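Local structure of minor capsid protein (Cafeteriavirus-dependent mavirus, 6G42) at residues Ile156-Asp161 and Phe169-Ile174; Pro131-Asn136 and Val164-Phe169; Ile77-Arg80 and Ile85-Val88; Phe66-His71 and Val91-Phe96. The protein forms the penton of the mavirus capsid as an assembly of five subunits, probably closing the fivefold vertices of the icosahedral shell. All coordinates share one frame; numbering follows the deposited sequence.

Contact 1. Residues Ile156-Asp161 and Phe169-Ile174; sequences IMFNDD and FEFDDI
Phe158 and Phe171 supply the tight half of this contact. CD2 of Phe158 lies in the plane of the Phe171 ring at its edge, 3.8 Å from Phe171 CE1, and the CZ of Phe171 is equally near. CB of Phe158 also approaches Phe171 CE1, at 3.9 Å, so the edge of one ring spans the root and flank of the other. The ring centroids are 5.8 Å apart and the planes meet at 56°, an oblique pair. In both residues CG is anti to the carbonyl carbon (chi1 -84° in Phe158 and -72° in Phe171), which swings each ring beside its own backbone N and into the space between the two segments. Phe169 adds a more distant touch, its CD2 lying 4.3 Å from Phe158 CE2.

The other half is looser. Met157, next to Phe158 along the strand, reaches Ile174 with its terminal methyl alone, CE to CD1 at 4.4 Å, and Ile174 is partly exposed. Asp172 and Asp173 lie on the more exposed side. Salt bridges join Glu170 to Lys137 and Asp173 to Arg25, both of the second subunit, so this margin also serves the assembly.

The CA atoms of Phe158 and Phe171 are 8.8 Å apart, too far for directly paired strands. Strand 179-181 runs between 154-158 and the weakly bonded 171-173 in the antiparallel sheet, and its Val181 packs on both phenylalanines. Beyond Phe158, Asn159 is the N-cap of helix 160-165, whose Arg163 packs on Phe171.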
loop_
_atom_site.group_PDB
_atom_site.type_symbol
_atom_site.label_atom_id
_atom_site.label_comp_id
_atom_site.label_asym_id
_atom_site.label_seq_id
_atom_site.Cartn_x
_atom_site.Cartn_y
_atom_site.Cartn_z
ATOM N N ILE C 156 31.304 18.245 -15.618
ATOM C CA ILE C 156 30.160 18.340 -16.531
ATOM C C ILE C 156 29.222 19.415 -15.980
ATOM O O ILE C 156 28.951 19.448 -14.779
ATOM C CB ILE C 156 29.401 17.002 -16.650
ATOM C CG1 ILE C 156 30.314 15.915 -17.232
ATOM C CG2 ILE C 156 28.158 17.153 -17.529
ATOM C CD1 ILE C 156 29.808 14.500 -17.026
ATOM N N MET C 157 28.727 20.277 -16.870
ATOM C CA MET C 157 27.814 21.375 -16.521
ATOM C C MET C 157 26.408 21.074 -17.015
ATOM O O MET C 157 26.241 20.602 -18.134
ATOM C CB MET C 157 28.258 22.681 -17.181
ATOM C CG MET C 157 29.591 23.237 -16.712
ATOM S SD MET C 157 30.230 24.468 -17.865
ATOM C CE MET C 157 28.965 25.735 -17.806
ATOM N N PHE C 158 25.413 21.354 -16.175
ATOM C CA PHE C 158 23.989 21.263 -16.523
ATOM C C PHE C 158 23.399 22.661 -16.357
ATOM O O PHE C 158 23.598 23.300 -15.320
ATOM C CB PHE C 158 23.254 20.331 -15.540
ATOM C CG PHE C 158 23.341 18.850 -15.858
ATOM C CD1 PHE C 158 24.424 18.285 -16.535
ATOM C CD2 PHE C 158 22.333 18.001 -15.411
ATOM C CE1 PHE C 158 24.477 16.922 -16.788
ATOM C CE2 PHE C 158 22.384 16.636 -15.662
ATOM C CZ PHE C 158 23.459 16.096 -16.352
ATOM N N ASN C 159 22.658 23.134 -17.359
ATOM C CA ASN C 159 21.898 24.393 -17.226
ATOM C C ASN C 159 20.648 24.166 -16.360
ATOM O O ASN C 159 20.400 23.045 -15.917
ATOM C CB ASN C 159 21.561 25.002 -18.599
ATOM C CG ASN C 159 20.468 24.255 -19.340
ATOM O OD1 ASN C 159 20.290 23.054 -19.167
ATOM N ND2 ASN C 159 19.751 24.964 -20.204
ATOM N N ASP C 160 19.867 25.216 -16.127
ATOM C CA ASP C 160 18.778 25.149 -15.148
ATOM C C ASP C 160 17.629 24.194 -15.511
ATOM O O ASP C 160 17.006 23.631 -14.616
ATOM C CB ASP C 160 18.221 26.542 -14.839
ATOM C CG ASP C 160 17.440 26.584 -13.526
ATOM O OD1 ASP C 160 17.926 26.017 -12.519
ATOM O OD2 ASP C 160 16.337 27.177 -13.506
ATOM N N ASP C 161 17.344 24.010 -16.798
ATOM C CA ASP C 161 16.342 23.013 -17.216
ATOM C C ASP C 161 16.830 21.576 -16.983
ATOM O O ASP C 161 16.059 20.730 -16.529
ATOM C CB ASP C 161 15.906 23.223 -18.672
ATOM C CG ASP C 161 14.874 24.349 -18.826
ATOM O OD1 ASP C 161 14.783 25.229 -17.940
ATOM O OD2 ASP C 161 14.148 24.352 -19.848
ATOM N N PHE C 169 20.936 14.162 -9.007
ATOM C CA PHE C 169 22.405 14.258 -8.987
ATOM C C PHE C 169 22.831 15.306 -7.948
ATOM O O PHE C 169 22.029 16.160 -7.553
ATOM C CB PHE C 169 22.962 14.661 -10.362
ATOM C CG PHE C 169 22.873 13.578 -11.408
ATOM C CD1 PHE C 169 23.679 12.441 -11.324
ATOM C CD2 PHE C 169 22.000 13.700 -12.491
ATOM C CE1 PHE C 169 23.603 11.443 -12.290
ATOM C CE2 PHE C 169 21.920 12.707 -13.454
ATOM C CZ PHE C 169 22.723 11.577 -13.355
ATOM N N GLU C 170 24.092 15.241 -7.517
ATOM C CA GLU C 170 24.660 16.250 -6.607
ATOM C C GLU C 170 25.197 17.431 -7.423
ATOM O O GLU C 170 26.013 17.243 -8.331
ATOM C CB GLU C 170 25.766 15.647 -5.735
ATOM C CG GLU C 170 26.140 16.509 -4.530
ATOM C CD GLU C 170 27.311 15.957 -3.723
ATOM O OE1 GLU C 170 27.671 14.768 -3.891
ATOM O OE2 GLU C 170 27.879 16.722 -2.911
ATOM N N PHE C 171 24.735 18.638 -7.091
ATOM C CA PHE C 171 25.061 19.850 -7.856
ATOM C C PHE C 171 25.856 20.880 -7.056
ATOM O O PHE C 171 25.872 20.853 -5.824
ATOM C CB PHE C 171 23.785 20.489 -8.411
ATOM C CG PHE C 171 23.166 19.706 -9.530
ATOM C CD1 PHE C 171 23.633 19.842 -10.833
ATOM C CD2 PHE C 171 22.130 18.818 -9.287
ATOM C CE1 PHE C 171 23.072 19.113 -11.870
ATOM C CE2 PHE C 171 21.564 18.088 -10.320
ATOM C CZ PHE C 171 22.035 18.235 -11.614
ATOM N N ASP C 172 26.510 21.779 -7.791
ATOM C CA ASP C 172 27.290 22.888 -7.227
ATOM C C ASP C 172 27.175 24.082 -8.178
ATOM O O ASP C 172 27.744 24.064 -9.273
ATOM C CB ASP C 172 28.758 22.470 -7.037
ATOM C CG ASP C 172 29.450 23.234 -5.918
ATOM O OD1 ASP C 172 29.594 24.469 -6.031
ATOM O OD2 ASP C 172 29.855 22.589 -4.928
ATOM N N ASP C 173 26.428 25.103 -7.764
ATOM C CA ASP C 173 26.113 26.248 -8.629
ATOM C C ASP C 173 27.298 27.205 -8.793
ATOM O O ASP C 173 27.752 27.802 -7.817
ATOM C CB ASP C 173 24.906 27.021 -8.076
ATOM C CG ASP C 173 23.607 26.209 -8.105
ATOM O OD1 ASP C 173 23.623 25.022 -8.509
ATOM O OD2 ASP C 173 22.558 26.770 -7.717
ATOM N N ILE C 174 27.778 27.347 -10.031
ATOM C CA ILE C 174 28.878 28.278 -10.368
ATOM C C ILE C 174 28.424 29.624 -10.946
ATOM O O ILE C 174 29.217 30.564 -11.013
ATOM C CB ILE C 174 29.899 27.654 -11.361
ATOM C CG1 ILE C 174 29.235 27.177 -12.665
ATOM C CG2 ILE C 174 30.648 26.518 -10.687
ATOM C CD1 ILE C 174 30.186 27.096 -13.840
#

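Contact 2. Residues Pro131-Asn136 and Val164-Phe169; sequences PVFSFN and VDFNSF
Val164 O takes two donors from Asn167, closing the helix end just where Phe166 turns its ring toward Phe133. The stronger bond comes from the side chain: Asn167 ND2 lies 2.8 Å from Val164 O, with an N-H...O angle of 167° and the acceptor in the amide plane, which, with the bond from its OD1 to Gln246 of a second subunit, helps to set the rotation of that amide. The backbone N of Asn167 adds a weak bond to the same oxygen at 3.4 Å. Phe166 is the first residue to leave helical geometry, and a type I turn from Phe166 to Phe169 then brings a second ring to the same side.

Across the contact the interaction is wholly apolar. Phe133 presents its edge to a face of Phe166 in a T-shaped pair, with centroids 5.7 Å apart and planes at 87°. CZ of Phe133 does the touching, 4.0 Å from Phe166 CE2 and 4.1 Å from Phe166 CD2, hence over one side of the ring rather than its middle. With CG anti to the backbone N (chi1 -169°), the end of the Phe133 side chain reaches the Phe166 ring. Phe169 meets Phe133 obliquely and more loosely, CE2 to Phe133 CE2 being 4.4 Å.

All three phenylalanines are buried. Ile113 of helix 106-120 touches both Phe133 and Phe166, while Ile144 of strand 141-145 packs on Phe133 and Phe169. Phe158 closes on the Phe133-Phe166 pair, so the cluster, just past helix 160-165, joins helix 106-120 to the sheet of 132-136 and 141-145 and to the separate sheet of 154-158.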
loop_
_atom_site.group_PDB
_atom_site.type_symbol
_atom_site.label_atom_id
_atom_site.label_comp_id
_atom_site.label_asym_id
_atom_site.label_seq_id
_atom_site.Cartn_x
_atom_site.Cartn_y
_atom_site.Cartn_z
ATOM N N PRO C 131 33.086 11.467 -21.231
ATOM C CA PRO C 131 32.056 10.912 -20.342
ATOM C C PRO C 131 30.833 10.355 -21.087
ATOM O O PRO C 131 30.472 10.863 -22.154
ATOM C CB PRO C 131 31.669 12.108 -19.461
ATOM C CG PRO C 131 31.982 13.306 -20.279
ATOM C CD PRO C 131 33.148 12.939 -21.147
ATOM N N VAL C 132 30.217 9.319 -20.514
ATOM C CA VAL C 132 29.030 8.666 -21.093
ATOM C C VAL C 132 27.789 8.902 -20.220
ATOM O O VAL C 132 27.700 8.386 -19.101
ATOM C CB VAL C 132 29.237 7.142 -21.275
ATOM C CG1 VAL C 132 28.013 6.494 -21.920
ATOM C CG2 VAL C 132 30.477 6.867 -22.114
ATOM N N PHE C 133 26.841 9.678 -20.745
ATOM C CA PHE C 133 25.518 9.830 -20.142
ATOM C C PHE C 133 24.624 8.713 -20.690
ATOM O O PHE C 133 24.627 8.455 -21.896
ATOM C CB PHE C 133 24.937 11.207 -20.484
ATOM C CG PHE C 133 23.699 11.565 -19.703
ATOM C CD1 PHE C 133 22.441 11.229 -20.177
ATOM C CD2 PHE C 133 23.793 12.248 -18.500
ATOM C CE1 PHE C 133 21.297 11.556 -19.461
ATOM C CE2 PHE C 133 22.652 12.581 -17.778
ATOM C CZ PHE C 133 21.400 12.233 -18.261
ATOM N N SER C 134 23.872 8.051 -19.811
ATOM C CA SER C 134 23.001 6.938 -20.214
ATOM C C SER C 134 21.800 6.764 -19.287
ATOM O O SER C 134 21.712 7.401 -18.240
ATOM C CB SER C 134 23.799 5.628 -20.274
ATOM O OG SER C 134 24.141 5.173 -18.971
ATOM N N PHE C 135 20.883 5.892 -19.704
ATOM C CA PHE C 135 19.710 5.518 -18.918
ATOM C C PHE C 135 19.792 4.047 -18.539
ATOM O O PHE C 135 19.914 3.186 -19.404
ATOM C CB PHE C 135 18.432 5.752 -19.716
ATOM C CG PHE C 135 17.175 5.389 -18.969
ATOM C CD1 PHE C 135 16.772 6.126 -17.856
ATOM C CD2 PHE C 135 16.388 4.309 -19.374
ATOM C CE1 PHE C 135 15.614 5.794 -17.168
ATOM C CE2 PHE C 135 15.227 3.973 -18.689
ATOM C CZ PHE C 135 14.839 4.717 -17.585
ATOM N N ASN C 136 19.705 3.772 -17.245
ATOM C CA ASN C 136 19.695 2.410 -16.738
ATOM C C ASN C 136 18.268 1.838 -16.787
ATOM O O ASN C 136 17.394 2.296 -16.052
ATOM C CB ASN C 136 20.234 2.409 -15.307
ATOM C CG ASN C 136 20.627 1.023 -14.819
ATOM O OD1 ASN C 136 20.016 0.018 -15.184
ATOM N ND2 ASN C 136 21.652 0.966 -13.977
ATOM N N VAL C 164 16.933 20.909 -13.062
ATOM C CA VAL C 164 15.624 20.604 -12.481
ATOM C C VAL C 164 15.175 19.182 -12.834
ATOM O O VAL C 164 14.812 18.404 -11.943
ATOM C CB VAL C 164 14.552 21.658 -12.874
ATOM C CG1 VAL C 164 13.170 21.267 -12.367
ATOM C CG2 VAL C 164 14.911 23.015 -12.291
ATOM N N ASP C 165 15.214 18.840 -14.119
ATOM C CA ASP C 165 14.710 17.538 -14.579
ATOM C C ASP C 165 15.604 16.347 -14.222
ATOM O O ASP C 165 15.125 15.212 -14.218
ATOM C CB ASP C 165 14.417 17.574 -16.080
ATOM C CG ASP C 165 13.202 18.436 -16.425
ATOM O OD1 ASP C 165 12.554 19.001 -15.511
ATOM O OD2 ASP C 165 12.886 18.550 -17.623
ATOM N N PHE C 166 16.874 16.597 -13.912
ATOM C CA PHE C 166 17.780 15.557 -13.380
ATOM C C PHE C 166 18.342 15.982 -12.011
ATOM O O PHE C 166 19.536 15.869 -11.741
ATOM C CB PHE C 166 18.890 15.245 -14.390
ATOM C CG PHE C 166 18.374 14.855 -15.751
ATOM C CD1 PHE C 166 18.103 15.821 -16.713
ATOM C CD2 PHE C 166 18.141 13.527 -16.068
ATOM C CE1 PHE C 166 17.617 15.469 -17.963
ATOM C CE2 PHE C 166 17.663 13.170 -17.322
ATOM C CZ PHE C 166 17.401 14.143 -18.270
ATOM N N ASN C 167 17.429 16.436 -11.153
ATOM C CA ASN C 167 17.732 17.030 -9.835
ATOM C C ASN C 167 18.409 16.130 -8.801
ATOM O O ASN C 167 19.125 16.626 -7.933
ATOM C CB ASN C 167 16.457 17.614 -9.213
ATOM C CG ASN C 167 15.364 16.575 -9.015
ATOM O OD1 ASN C 167 15.384 15.816 -8.048
ATOM N ND2 ASN C 167 14.393 16.550 -9.921
ATOM N N SER C 168 18.179 14.825 -8.888
ATOM C CA SER C 168 18.725 13.867 -7.919
ATOM C C SER C 168 20.247 13.576 -8.024
ATOM O O SER C 168 20.779 12.812 -7.220
ATOM C CB SER C 168 17.921 12.567 -7.985
ATOM O OG SER C 168 17.742 12.148 -9.326
ATOM N N PHE C 169 20.936 14.162 -9.007
ATOM C CA PHE C 169 22.405 14.258 -8.987
ATOM C C PHE C 169 22.831 15.306 -7.948
ATOM O O PHE C 169 22.029 16.160 -7.553
ATOM C CB PHE C 169 22.962 14.661 -10.362
ATOM C CG PHE C 169 22.873 13.578 -11.408
ATOM C CD1 PHE C 169 23.679 12.441 -11.324
ATOM C CD2 PHE C 169 22.000 13.700 -12.491
ATOM C CE1 PHE C 169 23.603 11.443 -12.290
ATOM C CE2 PHE C 169 21.920 12.707 -13.454
ATOM C CZ PHE C 169 22.723 11.577 -13.355
#

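Contact 3. Residues Ile77-Arg80 and Ile85-Val88; sequences IFNR and IMGV
A beta hairpin, strand 74-79 returning as strand 84-90, carries this contact, and a beta bulge interrupts its register. The short strand axes run at 171° to each other with a closest approach of 4.8 Å, hence nearly antiparallel. Ile77 pairs with Gly87 as a hydrogen-bonded pair, its N lying 3.1 Å from Gly87 O. Yet Ile77 O accepts from Met86 N, at 2.9 Å, so a single residue faces two on the returning strand. Next to it Phe78 and Ile85 form a non-hydrogen-bonded pair with CA atoms 4.6 Å apart.

The side chains follow this irregular register. On the face of Phe78 and Ile85, CD1 of the phenyl ring meets Ile85 CG1 at 4.1 Å and lies close to the backbone N of Ile85. Met86, with helix-like phi/psi of -90°/-44°, directs its side chain toward the other strand. Its CG is 3.9 Å from Asn79 CB, and a bend at chi2 and chi3 brings CE to 4.3 Å from Ile77 CG2. Strand 154-158 lies beside 74-79, Phe155 backbone-bonded to Phe78. One residue set against two marks a beta bulge, here in a hairpin whose second strand is outermost in its sheet within this chain.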
loop_
_atom_site.group_PDB
_atom_site.type_symbol
_atom_site.label_atom_id
_atom_site.label_comp_id
_atom_site.label_asym_id
_atom_site.label_seq_id
_atom_site.Cartn_x
_atom_site.Cartn_y
_atom_site.Cartn_z
ATOM N N ILE C 77 31.275 21.945 -20.410
ATOM C CA ILE C 77 32.478 21.402 -19.766
ATOM C C ILE C 77 33.300 22.529 -19.158
ATOM O O ILE C 77 33.599 23.520 -19.824
ATOM C CB ILE C 77 33.334 20.576 -20.742
ATOM C CG1 ILE C 77 32.428 19.583 -21.478
ATOM C CG2 ILE C 77 34.458 19.866 -19.991
ATOM C CD1 ILE C 77 33.132 18.515 -22.273
ATOM N N PHE C 78 33.665 22.343 -17.889
ATOM C CA PHE C 78 34.359 23.342 -17.079
ATOM C C PHE C 78 35.717 22.781 -16.676
ATOM O O PHE C 78 35.790 21.747 -16.008
ATOM C CB PHE C 78 33.525 23.654 -15.835
ATOM C CG PHE C 78 34.054 24.788 -15.001
ATOM C CD1 PHE C 78 33.779 26.106 -15.343
ATOM C CD2 PHE C 78 34.803 24.539 -13.853
ATOM C CE1 PHE C 78 34.255 27.154 -14.566
ATOM C CE2 PHE C 78 35.281 25.582 -13.072
ATOM C CZ PHE C 78 35.006 26.892 -13.428
ATOM N N ASN C 79 36.783 23.458 -17.096
ATOM C CA ASN C 79 38.150 23.059 -16.763
ATOM C C ASN C 79 38.508 23.604 -15.381
ATOM O O ASN C 79 38.204 24.756 -15.072
ATOM C CB ASN C 79 39.128 23.595 -17.816
ATOM C CG ASN C 79 40.501 22.925 -17.762
ATOM O OD1 ASN C 79 40.721 21.956 -17.031
ATOM N ND2 ASN C 79 41.432 23.444 -18.555
ATOM N N ARG C 80 39.145 22.774 -14.559
ATOM C CA ARG C 80 39.567 23.182 -13.212
ATOM C C ARG C 80 40.827 24.038 -13.237
ATOM O O ARG C 80 40.871 25.087 -12.591
ATOM C CB ARG C 80 39.807 21.969 -12.314
ATOM C CG ARG C 80 38.551 21.399 -11.679
ATOM C CD ARG C 80 38.878 20.073 -11.028
ATOM N NE ARG C 80 37.963 19.672 -9.965
ATOM C CZ ARG C 80 38.101 18.563 -9.237
ATOM N NH1 ARG C 80 39.117 17.728 -9.453
ATOM N NH2 ARG C 80 37.222 18.278 -8.285
ATOM N N ILE C 85 34.940 28.165 -18.408
ATOM C CA ILE C 85 34.047 27.382 -19.270
ATOM C C ILE C 85 34.763 27.148 -20.602
ATOM O O ILE C 85 35.234 28.096 -21.229
ATOM C CB ILE C 85 32.701 28.113 -19.523
ATOM C CG1 ILE C 85 31.929 28.304 -18.209
ATOM C CG2 ILE C 85 31.835 27.351 -20.529
ATOM C CD1 ILE C 85 30.873 29.393 -18.263
ATOM N N MET C 86 34.834 25.887 -21.024
ATOM C CA MET C 86 35.464 25.518 -22.295
ATOM C C MET C 86 34.476 25.517 -23.457
ATOM O O MET C 86 34.790 26.025 -24.534
ATOM C CB MET C 86 36.136 24.154 -22.178
ATOM C CG MET C 86 37.247 24.126 -21.141
ATOM S SD MET C 86 38.687 23.184 -21.675
ATOM C CE MET C 86 38.008 21.533 -21.642
ATOM N N GLY C 87 33.292 24.948 -23.240
ATOM C CA GLY C 87 32.252 24.902 -24.272
ATOM C C GLY C 87 30.862 24.643 -23.724
ATOM O O GLY C 87 30.713 24.089 -22.636
ATOM N N VAL C 88 29.854 25.075 -24.483
ATOM C CA VAL C 88 28.438 24.868 -24.167
ATOM C C VAL C 88 27.681 24.611 -25.475
ATOM O O VAL C 88 27.890 25.316 -26.467
ATOM C CB VAL C 88 27.828 26.090 -23.433
ATOM C CG1 VAL C 88 26.320 25.956 -23.269
ATOM C CG2 VAL C 88 28.468 26.273 -22.066
#

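Contact 4. Residues Phe66-His71 and Val91-Phe96; sequences FKPAGH and VDFSTF
Phe93 is the shared partner of Pro68 and Phe66. Pro68 packs against the base of its side chain: the proline CG is 3.5 Å from Phe93 CB and 3.7 Å from Phe93 CG, while its CB lies 3.7 Å from Phe93 CD2. Phe66 takes the far end of the ring, with CE2 over one face of Phe93 near the rim, 3.9 Å from Phe93 CZ. The two phenyl planes meet at 49°, an oblique pair, although the side chains themselves run roughly at right angles. In Phe66 the CG sits anti to the backbone N (chi1 -169°), whereas in Phe93 it is anti to the carbonyl carbon (chi1 -66°). These torsions bring Phe66 CE2 over the Phe93 ring.

The next shell consists of the turns that hold these residues. Pro68 begins a short 3-10 segment, bonded from His71 N to Pro68 O at 3.2 Å, and the His71 ring has Phe66 CE1 over one face. Phe93 is the middle residue of an Asx turn, in which Asp92 OD1 accepts from Ser94 N at 3.1 Å and from Ser94 OG at 2.6 Å. Both donors come from the same face, above the carboxylate plane. Farther out, Lys67 NZ is in salt bridges with three carboxylates, those of Asp281, Asp283 and Glu285.

Helix 106-120 borders the apolar side, with Val109 on Phe66 and Ala112 on Phe93. The contact thus joins the loop leading into strand 74-79 to the loop running from strand 84-90 toward that helix.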
loop_
_atom_site.group_PDB
_atom_site.type_symbol
_atom_site.label_atom_id
_atom_site.label_comp_id
_atom_site.label_asym_id
_atom_site.label_seq_id
_atom_site.Cartn_x
_atom_site.Cartn_y
_atom_site.Cartn_z
ATOM N N PHE C 66 8.347 11.519 -23.608
ATOM C CA PHE C 66 9.104 12.780 -23.611
ATOM C C PHE C 66 8.656 13.669 -24.777
ATOM O O PHE C 66 8.196 13.165 -25.806
ATOM C CB PHE C 66 10.606 12.487 -23.697
ATOM C CG PHE C 66 11.481 13.685 -23.442
ATOM C CD1 PHE C 66 11.635 14.190 -22.156
ATOM C CD2 PHE C 66 12.169 14.305 -24.483
ATOM C CE1 PHE C 66 12.449 15.295 -21.911
ATOM C CE2 PHE C 66 12.989 15.406 -24.244
ATOM C CZ PHE C 66 13.127 15.902 -22.957
ATOM N N LYS C 67 8.785 14.985 -24.599
ATOM C CA LYS C 67 8.359 15.981 -25.591
ATOM C C LYS C 67 9.367 17.133 -25.618
ATOM O O LYS C 67 9.187 18.113 -24.898
ATOM C CB LYS C 67 6.967 16.502 -25.236
ATOM C CG LYS C 67 6.367 17.481 -26.235
ATOM C CD LYS C 67 5.079 18.066 -25.691
ATOM C CE LYS C 67 4.279 18.776 -26.761
ATOM N NZ LYS C 67 2.910 19.078 -26.266
ATOM N N PRO C 68 10.421 17.027 -26.462
ATOM C CA PRO C 68 11.547 17.983 -26.482
ATOM C C PRO C 68 11.233 19.478 -26.625
ATOM O O PRO C 68 12.034 20.302 -26.179
ATOM C CB PRO C 68 12.357 17.528 -27.693
ATOM C CG PRO C 68 12.099 16.074 -27.780
ATOM C CD PRO C 68 10.658 15.916 -27.406
ATOM N N ALA C 69 10.104 19.821 -27.242
ATOM C CA ALA C 69 9.727 21.223 -27.468
ATOM C C ALA C 69 9.716 22.055 -26.181
ATOM O O ALA C 69 10.243 23.164 -26.156
ATOM C CB ALA C 69 8.371 21.297 -28.157
ATOM N N GLY C 70 9.138 21.499 -25.120
ATOM C CA GLY C 70 9.001 22.187 -23.832
ATOM C C GLY C 70 10.263 22.370 -23.000
ATOM O O GLY C 70 10.262 23.173 -22.062
ATOM N N HIS C 71 11.325 21.630 -23.326
ATOM C CA HIS C 71 12.596 21.690 -22.591
ATOM C C HIS C 71 13.681 22.409 -23.398
ATOM O O HIS C 71 13.763 22.247 -24.615
ATOM C CB HIS C 71 13.081 20.277 -22.246
ATOM C CG HIS C 71 12.014 19.384 -21.687
ATOM N ND1 HIS C 71 11.764 19.272 -20.336
ATOM C CD2 HIS C 71 11.138 18.554 -22.300
ATOM C CE1 HIS C 71 10.775 18.417 -20.143
ATOM N NE2 HIS C 71 10.379 17.964 -21.319
ATOM N N VAL C 91 21.180 20.625 -26.458
ATOM C CA VAL C 91 20.847 19.235 -26.774
ATOM C C VAL C 91 19.817 19.241 -27.911
ATOM O O VAL C 91 18.759 19.867 -27.798
ATOM C CB VAL C 91 20.316 18.462 -25.543
ATOM C CG1 VAL C 91 19.998 17.007 -25.894
ATOM C CG2 VAL C 91 21.335 18.504 -24.410
ATOM N N ASP C 92 20.149 18.547 -28.999
ATOM C CA ASP C 92 19.304 18.480 -30.190
ATOM C C ASP C 92 18.579 17.135 -30.216
ATOM O O ASP C 92 19.213 16.084 -30.288
ATOM C CB ASP C 92 20.162 18.659 -31.455
ATOM C CG ASP C 92 19.336 18.987 -32.704
ATOM O OD1 ASP C 92 18.092 18.870 -32.687
ATOM O OD2 ASP C 92 19.944 19.369 -33.728
ATOM N N PHE C 93 17.250 17.182 -30.148
ATOM C CA PHE C 93 16.402 15.983 -30.199
ATOM C C PHE C 93 15.783 15.712 -31.586
ATOM O O PHE C 93 15.095 14.702 -31.768
ATOM C CB PHE C 93 15.296 16.086 -29.138
ATOM C CG PHE C 93 15.808 16.050 -27.718
ATOM C CD1 PHE C 93 16.076 14.835 -27.090
ATOM C CD2 PHE C 93 16.016 17.226 -27.007
ATOM C CE1 PHE C 93 16.540 14.795 -25.783
ATOM C CE2 PHE C 93 16.482 17.192 -25.700
ATOM C CZ PHE C 93 16.743 15.975 -25.086
ATOM N N SER C 94 16.064 16.576 -32.564
ATOM C CA SER C 94 15.434 16.519 -33.899
ATOM C C SER C 94 15.558 15.166 -34.613
ATOM O O SER C 94 14.629 14.754 -35.316
ATOM C CB SER C 94 15.999 17.627 -34.797
ATOM O OG SER C 94 17.415 17.586 -34.847
ATOM N N THR C 95 16.691 14.486 -34.414
ATOM C CA THR C 95 16.946 13.166 -35.020
ATOM C C THR C 95 16.269 11.975 -34.326
ATOM O O THR C 95 16.346 10.857 -34.837
ATOM C CB THR C 95 18.455 12.857 -35.075
ATOM O OG1 THR C 95 18.990 12.822 -33.747
ATOM C CG2 THR C 95 19.194 13.903 -35.902
ATOM N N PHE C 96 15.630 12.207 -33.173
ATOM C CA PHE C 96 14.972 11.145 -32.383
ATOM C C PHE C 96 13.437 11.214 -32.334
ATOM O O PHE C 96 12.792 10.291 -31.832
ATOM C CB PHE C 96 15.503 11.177 -30.949
ATOM C CG PHE C 96 16.981 10.942 -30.841
ATOM C CD1 PHE C 96 17.875 12.004 -30.914
ATOM C CD2 PHE C 96 17.484 9.658 -30.657
ATOM C CE1 PHE C 96 19.245 11.791 -30.807
ATOM C CE2 PHE C 96 18.850 9.440 -30.550
ATOM C CZ PHE C 96 19.733 10.508 -30.625
#

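Along the chain, contact 4 brackets the hairpin of contact 3, and contacts 1 and 2 follow with alternating segments. All four fall between strands 49-62 and 201-207, in what is probably a domain inserted into the single jelly-roll. Contacts 1 and 2, with centres about 11 Å apart, share Phe169 and helix 160-165, so their phenylalanines make one continuous core. Contact 3 lies about 12 Å from contact 1, centre to centre, in the same antiparallel sheet. Contact 4, closest to the middle of the chain, is about 16 Å from contact 2 between centres. Contacts 1, 2 and, through His71, 4 border a second subunit of the five-chain assembly; contact 3 touches none.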